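Putative fructose-aminoacid-6-phosphate deglycase (Bacillus subtilis, PDB 3EUA) converts a range of fructosamine 6-phosphates to glucose 6-phosphate and a free amino acid, and assembles as a homooctamer. Local coordinates at residues A226-A229 against G230-F233; P42-Y45 against V46-E50; P111-P114 against L115-E118; K8-R11 against E12-A15; K177-A180 against D181-K184. All coordinates share one frame; numbering follows the deposited sequence.

Contact 1: A226-A229 against G230-F233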
# COMPACT_ATOMS: atom_id res chain seq x y z
N ALA A 226 -5.08 8.25 -3.59
CA ALA A 226 -5.73 7.11 -4.22
C ALA A 226 -6.34 6.27 -3.11
O ALA A 226 -5.65 5.58 -2.40
CB ALA A 226 -4.77 6.26 -5.05
N ILE A 227 -7.65 6.30 -3.02
CA ILE A 227 -8.36 5.53 -2.01
C ILE A 227 -8.62 4.11 -2.48
O ILE A 227 -9.12 3.90 -3.55
CB ILE A 227 -9.76 6.17 -1.66
CG1 ILE A 227 -9.62 7.67 -1.37
CG2 ILE A 227 -10.43 5.42 -0.48
CD1 ILE A 227 -8.65 7.97 -0.33
N HIS A 228 -8.32 3.12 -1.67
CA HIS A 228 -8.66 1.75 -2.03
C HIS A 228 -10.19 1.61 -1.84
O HIS A 228 -10.77 2.02 -0.81
CB HIS A 228 -7.86 0.74 -1.22
CG HIS A 228 -8.24 -0.68 -1.50
ND1 HIS A 228 -9.33 -1.28 -0.91
CD2 HIS A 228 -7.71 -1.60 -2.34
CE1 HIS A 228 -9.44 -2.52 -1.36
NE2 HIS A 228 -8.49 -2.72 -2.26
N ALA A 229 -10.86 1.09 -2.86
CA ALA A 229 -12.34 0.98 -2.85
C ALA A 229 -12.95 0.23 -1.67
O ALA A 229 -14.08 0.52 -1.27
CB ALA A 229 -12.85 0.39 -4.13
N GLY A 230 -12.23 -0.74 -1.12
CA GLY A 230 -12.71 -1.45 0.10
C GLY A 230 -12.54 -0.55 1.34
O GLY A 230 -13.49 -0.32 2.11
N GLU A 231 -11.33 -0.01 1.51
CA GLU A 231 -10.98 0.88 2.62
C GLU A 231 -11.88 2.12 2.77
O GLU A 231 -12.09 2.61 3.89
CB GLU A 231 -9.51 1.32 2.45
CG GLU A 231 -8.43 0.21 2.69
CD GLU A 231 -8.36 -0.23 4.15
OE1 GLU A 231 -7.51 0.34 4.87
OE2 GLU A 231 -9.20 -1.05 4.59
N TYR A 232 -12.36 2.63 1.63
CA TYR A 232 -13.27 3.77 1.50
C TYR A 232 -14.36 3.80 2.54
O TYR A 232 -14.58 4.82 3.18
CB TYR A 232 -13.94 3.68 0.12
CG TYR A 232 -14.86 4.83 -0.31
CD1 TYR A 232 -14.37 6.14 -0.42
CD2 TYR A 232 -16.17 4.59 -0.73
CE1 TYR A 232 -15.14 7.18 -0.88
CE2 TYR A 232 -16.95 5.65 -1.21
CZ TYR A 232 -16.43 6.93 -1.28
OH TYR A 232 -17.19 7.99 -1.75
N PHE A 233 -15.01 2.66 2.75
CA PHE A 233 -16.15 2.57 3.67
C PHE A 233 -15.76 2.44 5.15
O PHE A 233 -16.64 2.27 6.02
CB PHE A 233 -17.09 1.42 3.24
CG PHE A 233 -17.80 1.68 1.96
CD1 PHE A 233 -18.79 2.63 1.91
CD2 PHE A 233 -17.48 0.98 0.80
CE1 PHE A 233 -19.45 2.91 0.74
CE2 PHE A 233 -18.13 1.25 -0.38
CZ PHE A 233 -19.14 2.21 -0.41
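His228 and Glu231 meet where strand 226-228, one of the two outermost strands, within this chain, of the parallel sheet in the second SIS domain, runs out into a turn of helical backbone angles. The histidine can be followed outward from CB. A chi1 of 176° carries its ring away from its own N, over the start of the turn; CB rests 4.0 Å from Glu231 CG. ND1 then takes a weak but fairly straight hydrogen bond from Glu231 N, 3.4 Å away, which reaches the ring at its edge and in its plane. CE1 lies 3.7 Å from Gly230 CA. NE2, at the tip, is hydrogen-bonded to Glu63 of the second subunit, while the Glu231 carboxylate leads away to Ser60, Gly34 N and Tyr209 of that same subunit, so both polar ends are held across the dimer interface. His228 O accepts from Tyr232 N at 3.0 Å, closing a single helical turn. Tyr232 OH bonds to Ser266. Its ring carbon CD2 sits 3.7 Å above the centre of one face of the Phe233 ring, and on the strand side Ile227 CG2 packs 4.0 Å from Tyr232 CB.

Contact 2: P42-Y45 against V46-E50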
# COMPACT_ATOMS: atom_id res chain seq x y z
N PRO A 42 -0.55 -4.56 -10.71
CA PRO A 42 -1.29 -5.64 -11.39
C PRO A 42 -0.53 -6.97 -11.37
O PRO A 42 -1.11 -8.03 -11.23
CB PRO A 42 -1.39 -5.13 -12.81
CG PRO A 42 -1.20 -3.70 -12.72
CD PRO A 42 -0.33 -3.42 -11.59
N SER A 43 0.80 -6.92 -11.50
CA SER A 43 1.61 -8.15 -11.46
C SER A 43 1.55 -8.82 -10.09
O SER A 43 1.68 -10.05 -10.00
CB SER A 43 3.03 -7.85 -11.88
OG SER A 43 3.06 -7.55 -13.27
N LYS A 44 1.47 -8.01 -9.01
CA LYS A 44 1.32 -8.56 -7.65
C LYS A 44 -0.05 -9.25 -7.58
O LYS A 44 -0.17 -10.38 -7.06
CB LYS A 44 1.55 -7.47 -6.59
CG LYS A 44 1.20 -7.79 -5.13
CD LYS A 44 1.76 -9.07 -4.58
CE LYS A 44 1.34 -9.29 -3.12
NZ LYS A 44 1.63 -10.67 -2.62
N TYR A 45 -1.07 -8.63 -8.15
CA TYR A 45 -2.39 -9.23 -8.17
C TYR A 45 -2.37 -10.56 -8.94
O TYR A 45 -2.91 -11.54 -8.46
CB TYR A 45 -3.39 -8.29 -8.80
CG TYR A 45 -4.79 -8.74 -8.70
CD1 TYR A 45 -5.58 -8.39 -7.60
CD2 TYR A 45 -5.36 -9.50 -9.70
CE1 TYR A 45 -6.91 -8.80 -7.52
CE2 TYR A 45 -6.65 -9.89 -9.64
CZ TYR A 45 -7.43 -9.55 -8.54
OH TYR A 45 -8.75 -9.98 -8.48
N VAL A 46 -1.70 -10.58 -10.11
CA VAL A 46 -1.54 -11.80 -10.90
C VAL A 46 -0.89 -12.90 -10.07
O VAL A 46 -1.41 -14.01 -9.96
CB VAL A 46 -0.74 -11.55 -12.22
CG1 VAL A 46 -0.39 -12.86 -12.94
CG2 VAL A 46 -1.53 -10.65 -13.18
N PHE A 47 0.24 -12.60 -9.45
CA PHE A 47 0.89 -13.58 -8.60
C PHE A 47 -0.01 -14.08 -7.48
O PHE A 47 -0.02 -15.27 -7.19
CB PHE A 47 2.22 -13.06 -8.00
CG PHE A 47 3.41 -13.51 -8.74
CD1 PHE A 47 3.81 -12.89 -9.90
CD2 PHE A 47 4.12 -14.62 -8.29
CE1 PHE A 47 4.92 -13.35 -10.61
CE2 PHE A 47 5.22 -15.07 -9.00
CZ PHE A 47 5.61 -14.44 -10.16
N ASP A 48 -0.76 -13.18 -6.85
CA ASP A 48 -1.67 -13.60 -5.77
C ASP A 48 -2.75 -14.57 -6.24
O ASP A 48 -3.10 -15.49 -5.52
CB ASP A 48 -2.32 -12.40 -5.05
CG ASP A 48 -1.35 -11.66 -4.14
OD1 ASP A 48 -0.26 -12.20 -3.82
OD2 ASP A 48 -1.69 -10.54 -3.72
N ARG A 49 -3.26 -14.36 -7.44
CA ARG A 49 -4.31 -15.23 -8.02
C ARG A 49 -3.78 -16.49 -8.73
O ARG A 49 -4.51 -17.48 -8.85
CB ARG A 49 -5.12 -14.42 -9.02
CG ARG A 49 -6.04 -13.40 -8.41
CD ARG A 49 -7.44 -13.95 -8.17
NE ARG A 49 -7.47 -15.19 -7.41
CZ ARG A 49 -7.79 -16.40 -7.86
NH1 ARG A 49 -8.15 -16.63 -9.13
NH2 ARG A 49 -7.79 -17.42 -7.01
N GLU A 50 -2.53 -16.45 -9.19
CA GLU A 50 -1.97 -17.54 -9.98
C GLU A 50 -0.86 -18.41 -9.39
O GLU A 50 -0.77 -19.59 -9.75
CB GLU A 50 -1.38 -16.95 -11.26
CG GLU A 50 -2.41 -16.25 -12.14
CD GLU A 50 -3.42 -17.23 -12.73
OE1 GLU A 50 -3.08 -18.40 -12.99
OE2 GLU A 50 -4.57 -16.78 -12.95
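Lys44 CG stands anti to its backbone N (chi1 170°) and the chain then bends at the CB-CG bond (chi2 50°), which swings the ammonium group one turn along helix 41-50 to Asp48, an i to i+4 salt bridge in the first SIS domain. Asp48 CG is turned the other way, beside its own backbone N, facing the lysine. NZ donates to Asp48 OD1 at 2.7 Å, using the syn lone pair, and CE lies 3.3 Å from OD2, so the lysine end lies in front of both oxygens, near the carboxylate plane. Each charge has more mates: NZ also bonds to Ser56 of its own chain and Asp57 of the second subunit, and OD2 is held by Tyr59 and Arg67 of that subunit. An alanine in place of Lys44 would probably leave Asp48 OD1 without its mate in the helix and Asp57 of the second subunit short of a counter-charge. Tyr45 and Arg49 run side by side in the same direction, and the aliphatic part of the arginine does the touching, with CG 3.8 Å from Tyr45 CE2; the ring and guanidinium planes stand 72° apart. Tyr45 OH goes on to Glu254, and Arg49 NH2 to Asn68 O of the second subunit. On another side of the helix Ser43 O lies at the edge of the Phe47 ring, in its plane, 3.6 Å from CD1.

Contact 3: P111-P114 against L115-E118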
# COMPACT_ATOMS: atom_id res chain seq x y z
N PRO A 111 18.87 0.97 -22.40
CA PRO A 111 19.81 -0.13 -22.19
C PRO A 111 21.28 0.18 -21.80
O PRO A 111 21.93 -0.73 -21.30
CB PRO A 111 19.73 -0.93 -23.50
CG PRO A 111 19.22 0.01 -24.49
CD PRO A 111 18.26 0.88 -23.75
N GLU A 112 21.78 1.41 -21.98
CA GLU A 112 23.15 1.75 -21.60
C GLU A 112 23.17 2.41 -20.20
O GLU A 112 24.19 2.94 -19.75
CB GLU A 112 23.71 2.69 -22.70
CG GLU A 112 23.54 2.16 -24.17
CD GLU A 112 23.79 3.22 -25.34
OE1 GLU A 112 23.08 3.11 -26.41
OE2 GLU A 112 24.65 4.15 -25.20
N SER A 113 22.05 2.33 -19.49
CA SER A 113 21.91 2.97 -18.19
C SER A 113 22.56 2.22 -17.04
O SER A 113 22.80 1.03 -17.14
CB SER A 113 20.44 3.08 -17.87
OG SER A 113 19.88 1.79 -17.72
N PRO A 114 22.85 2.93 -15.93
CA PRO A 114 23.35 2.33 -14.70
C PRO A 114 22.50 1.14 -14.18
O PRO A 114 23.06 0.15 -13.72
CB PRO A 114 23.32 3.49 -13.72
CG PRO A 114 23.55 4.65 -14.55
CD PRO A 114 22.80 4.39 -15.82
N LEU A 115 21.18 1.20 -14.27
CA LEU A 115 20.34 0.09 -13.83
C LEU A 115 20.62 -1.15 -14.69
O LEU A 115 20.75 -2.27 -14.17
CB LEU A 115 18.86 0.45 -13.91
CG LEU A 115 17.87 -0.69 -13.58
CD1 LEU A 115 18.14 -1.36 -12.17
CD2 LEU A 115 16.47 -0.12 -13.67
N ALA A 116 20.71 -0.94 -16.00
CA ALA A 116 20.98 -2.02 -16.92
C ALA A 116 22.34 -2.63 -16.59
O ALA A 116 22.52 -3.85 -16.66
CB ALA A 116 20.93 -1.52 -18.34
N GLN A 117 23.29 -1.80 -16.19
CA GLN A 117 24.61 -2.29 -15.87
C GLN A 117 24.60 -3.15 -14.62
O GLN A 117 25.34 -4.13 -14.57
CB GLN A 117 25.57 -1.12 -15.71
CG GLN A 117 25.77 -0.32 -17.00
CD GLN A 117 26.51 0.99 -16.75
OE1 GLN A 117 27.25 1.09 -15.77
NE2 GLN A 117 26.31 1.99 -17.62
N GLU A 118 23.77 -2.82 -13.63
CA GLU A 118 23.70 -3.58 -12.38
C GLU A 118 22.90 -4.87 -12.47
O GLU A 118 23.25 -5.85 -11.81
CB GLU A 118 23.10 -2.73 -11.26
CG GLU A 118 23.87 -1.51 -10.88
CD GLU A 118 25.26 -1.81 -10.35
OE1 GLU A 118 25.52 -2.95 -9.88
OE2 GLU A 118 26.09 -0.89 -10.41
O HOH W 1 25.75 1.07 -12.45
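The Gln117 carboxamide has Glu112 O almost in its plane, off NE2, while the carbon chain behind it runs past Ser113 O, with CG 3.3 Å from that oxygen. This is the N-cap of helix 114-118, the short helix between strands 103-108 and 121-124 of the first SIS domain. The bond from Gln117 NE2 to Glu112 O is 3.2 Å long and reaches the acceptor from above its carbonyl plane, 46° out of it, so the direction suits the amide better than the peptide oxygen. CG of Gln117 lies beside its own backbone N (chi1 -64°) and the chain is extended beyond it, which lets the amide reach back past the first turn. Ser113 is the N-cap residue: its OG accepts a weak bond from Ala116 N at 3.3 Å and also pairs with Lys110 O, tying the helix start to the preceding loop. Ser113 O receives Gln117 N at 3.0 Å, in the carbonyl plane, the first regular bond of the helix. Pro114 opens the first turn, where its lack of an N-H costs no helical bond. Ala116 CB packs against Pro111 O at 3.2 Å and touches Val122 of strand 121-124, whereas Leu115 is directed toward Ala94 and Ala106. At the outer side one water donates to both Pro114 O, at 3.1 Å, and Glu118 OE2, at 2.8 Å.

Contact 4: K8-R11 against E12-A15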
# COMPACT_ATOMS: atom_id res chain seq x y z
N LYS A 8 6.07 -13.51 -30.14
CA LYS A 8 5.75 -12.12 -29.87
C LYS A 8 6.48 -11.59 -28.62
O LYS A 8 6.40 -10.40 -28.33
CB LYS A 8 4.23 -11.96 -29.68
CG LYS A 8 3.37 -12.39 -30.89
CD LYS A 8 1.88 -12.25 -30.54
CE LYS A 8 0.96 -12.64 -31.70
NZ LYS A 8 1.00 -11.68 -32.83
N VAL A 9 7.19 -12.46 -27.90
CA VAL A 9 7.89 -12.07 -26.69
C VAL A 9 9.22 -11.41 -27.00
O VAL A 9 9.96 -11.84 -27.88
CB VAL A 9 8.09 -13.26 -25.71
CG1 VAL A 9 8.90 -12.88 -24.52
CG2 VAL A 9 6.75 -13.73 -25.20
N ASN A 10 9.49 -10.31 -26.30
CA ASN A 10 10.74 -9.57 -26.37
C ASN A 10 11.89 -10.60 -26.32
O ASN A 10 11.91 -11.49 -25.46
CB ASN A 10 10.75 -8.50 -25.22
CG ASN A 10 12.16 -7.94 -24.83
OD1 ASN A 10 13.19 -8.62 -24.90
ND2 ASN A 10 12.16 -6.72 -24.27
N ARG A 11 12.83 -10.50 -27.25
CA ARG A 11 13.96 -11.47 -27.29
C ARG A 11 14.77 -11.56 -26.01
O ARG A 11 15.26 -12.63 -25.64
CB ARG A 11 14.91 -11.21 -28.46
CG ARG A 11 14.37 -11.69 -29.79
CD ARG A 11 15.45 -11.66 -30.88
NE ARG A 11 14.93 -12.22 -32.14
CZ ARG A 11 14.20 -11.56 -33.05
NH1 ARG A 11 13.81 -12.20 -34.14
NH2 ARG A 11 13.87 -10.28 -32.88
N GLU A 12 14.92 -10.44 -25.32
CA GLU A 12 15.66 -10.42 -24.08
C GLU A 12 14.87 -11.18 -23.01
O GLU A 12 15.44 -11.88 -22.18
CB GLU A 12 15.91 -8.97 -23.67
CG GLU A 12 16.64 -8.07 -24.74
CD GLU A 12 16.35 -6.57 -24.54
OE1 GLU A 12 17.31 -5.76 -24.57
OE2 GLU A 12 15.17 -6.16 -24.33
N VAL A 13 13.55 -11.01 -23.03
CA VAL A 13 12.66 -11.71 -22.11
C VAL A 13 12.70 -13.21 -22.44
O VAL A 13 12.75 -14.04 -21.58
CB VAL A 13 11.20 -11.12 -22.20
CG1 VAL A 13 10.18 -12.04 -21.52
CG2 VAL A 13 11.17 -9.70 -21.60
N GLN A 14 12.71 -13.56 -23.72
CA GLN A 14 12.81 -14.98 -24.08
C GLN A 14 14.08 -15.61 -23.56
O GLN A 14 14.04 -16.73 -23.08
CB GLN A 14 12.76 -15.18 -25.59
CG GLN A 14 11.42 -14.77 -26.28
CD GLN A 14 11.42 -15.15 -27.75
OE1 GLN A 14 11.90 -16.23 -28.12
NE2 GLN A 14 10.87 -14.29 -28.59
N ALA A 15 15.21 -14.92 -23.67
CA ALA A 15 16.50 -15.44 -23.18
C ALA A 15 16.41 -15.65 -21.68
O ALA A 15 16.82 -16.69 -21.17
CB ALA A 15 17.63 -14.50 -23.52
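Asn10 caps the start of helix 11-20, near the N-terminus of the chain, where the helix lies beside strand 121-124 and helix 137-153. Its chi1 of 161° swings the amide back over the first helical turn. OD1 accepts from Val13 N at 3.1 Å, from above the carbonyl plane, and from Glu12 N in a bent, weak bond. ND2 of the same amide donates to the anti lone pair of Glu12 OE2 at 3.1 Å, the two planes nearly coplanar, 22° apart; OE2 is also held by Gln124 N. A leucine at Asn10 would probably leave Val13 N without its capping acceptor and Glu12 OE2 without its side-chain donor, with Gln124 N remaining. Gln14 reaches back beyond the cap: NE2 gives Val9 O a short, almost straight bond of 2.7 Å lying in its own amide plane, and CG rests 3.6 Å from Val9 CG1. Val9 CG1 also presses against Val13 CG1 at 3.4 Å, tight for two methyls, their side chains crossing at about a right angle next to Gln143. Thus two first-turn N-H groups share one side-chain acceptor, Asn10 OD1, and the Glu12 carboxylate, near the positive end of the helix dipole, is probably stabilised as an anion.

Contact 5: K177-A180 against D181-K184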
# COMPACT_ATOMS: atom_id res chain seq x y z
N LYS A 177 -10.99 6.67 -28.47
CA LYS A 177 -11.96 7.31 -29.35
C LYS A 177 -13.25 7.54 -28.60
O LYS A 177 -13.84 8.63 -28.62
CB LYS A 177 -12.23 6.38 -30.54
CG LYS A 177 -13.29 6.80 -31.55
CD LYS A 177 -13.34 5.75 -32.69
CE LYS A 177 -14.45 5.97 -33.74
NZ LYS A 177 -15.85 5.69 -33.24
N GLN A 178 -13.69 6.50 -27.93
CA GLN A 178 -14.91 6.55 -27.17
C GLN A 178 -14.87 7.53 -26.01
O GLN A 178 -15.89 8.11 -25.65
CB GLN A 178 -15.27 5.13 -26.69
CG GLN A 178 -16.21 5.02 -25.52
CD GLN A 178 -16.50 3.58 -25.14
OE1 GLN A 178 -16.58 2.71 -26.02
NE2 GLN A 178 -16.70 3.33 -23.86
N GLU A 179 -13.69 7.75 -25.43
CA GLU A 179 -13.52 8.66 -24.28
C GLU A 179 -13.05 10.09 -24.57
O GLU A 179 -12.95 10.91 -23.64
CB GLU A 179 -12.51 8.04 -23.29
CG GLU A 179 -12.97 6.74 -22.62
CD GLU A 179 -13.97 6.98 -21.49
OE1 GLU A 179 -14.69 7.99 -21.52
OE2 GLU A 179 -14.04 6.14 -20.55
N ALA A 180 -12.76 10.39 -25.83
CA ALA A 180 -12.23 11.69 -26.24
C ALA A 180 -13.03 12.90 -25.73
O ALA A 180 -12.46 13.87 -25.24
CB ALA A 180 -12.13 11.72 -27.76
N ASP A 181 -14.36 12.86 -25.85
CA ASP A 181 -15.17 13.99 -25.36
C ASP A 181 -15.15 14.04 -23.84
O ASP A 181 -15.10 15.12 -23.26
CB ASP A 181 -16.58 13.89 -25.93
CG ASP A 181 -16.61 14.10 -27.46
OD1 ASP A 181 -15.58 14.58 -28.01
OD2 ASP A 181 -17.64 13.79 -28.10
N ASN A 182 -15.20 12.87 -23.19
CA ASN A 182 -15.12 12.80 -21.73
C ASN A 182 -13.83 13.37 -21.20
O ASN A 182 -13.83 13.96 -20.12
CB ASN A 182 -15.28 11.38 -21.23
CG ASN A 182 -16.69 10.85 -21.41
OD1 ASN A 182 -17.63 11.63 -21.67
ND2 ASN A 182 -16.86 9.53 -21.30
N ALA A 183 -12.73 13.15 -21.91
CA ALA A 183 -11.44 13.68 -21.52
C ALA A 183 -11.46 15.22 -21.53
O ALA A 183 -11.00 15.88 -20.60
CB ALA A 183 -10.37 13.16 -22.45
N LYS A 184 -12.03 15.77 -22.60
CA LYS A 184 -12.14 17.23 -22.71
C LYS A 184 -13.03 17.79 -21.62
O LYS A 184 -12.71 18.80 -21.04
CB LYS A 184 -12.66 17.66 -24.09
CG LYS A 184 -11.75 17.27 -25.23
CD LYS A 184 -12.22 17.86 -26.58
CE LYS A 184 -11.50 17.22 -27.76
NZ LYS A 184 -9.99 17.40 -27.74
O HOH W 2 -15.60 10.87 -28.01
O HOH W 3 -16.18 10.70 -24.67
O HOH W 4 -10.17 14.65 -26.23
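Glu179 and Asn182 are joined by a side-chain hydrogen bond across the kink in helix 158-190. Asn182 ND2 donates to Glu179 OE1 at 2.7 Å, meeting the oxygen nearly along its C-O axis, with the carboxylate and amide planes turned 64° apart. Glu179 CG sits beside its backbone N (chi1 -66°) and the chain bends again at chi2, which curls OE1 toward the following turn. OE1 has a further, weak bond from Tyr306, and OE2 pairs with Tyr281, so both oxygens of this buried carboxylate are engaged. Lys184 NZ forms a salt bridge with Glu309.

Among backbone bonds, Ala183 N to Glu179 O (2.8 Å) and Lys184 N to Ala180 O (3.3 Å) keep the helical pattern, but the N-H groups of Asp181 and Asn182 have no bond to the turn before. Waters fill in: one donates to Lys177 O and accepts from Asp181 N at 3.2 Å, another links Gln178 O with Asn182 N, 2.8 Å from each. A third water donates to Ala180 O at 2.6 Å.

As for packing, helix 288-313 runs against this side, with Val302 touching Glu179, and Tyr306 touching both Asn182 and Ala183.

How the contacts relate
Along the chain the order is contact 4, 2, 3, 5, 1. Contacts 2 and 3 belong to the first SIS domain, on helices 41-50 and 114-118, with centres 27 Å apart. Contact 4, at the start of helix 11-20, comes within about 6 Å of contact 3 at the nearest atoms; strand 121-124 borders both. Contact 5 is on the long helix 158-190, packed against helix 288-313. In the second SIS domain contact 1 spans edge strand 226-228 of the four-stranded sheet and the turn after it, about 26 Å from contact 5 between centres. Contacts 1 and 2, 19 Å apart between centres, both meet the second subunit, so each domain contributes local structure to the dimer interface.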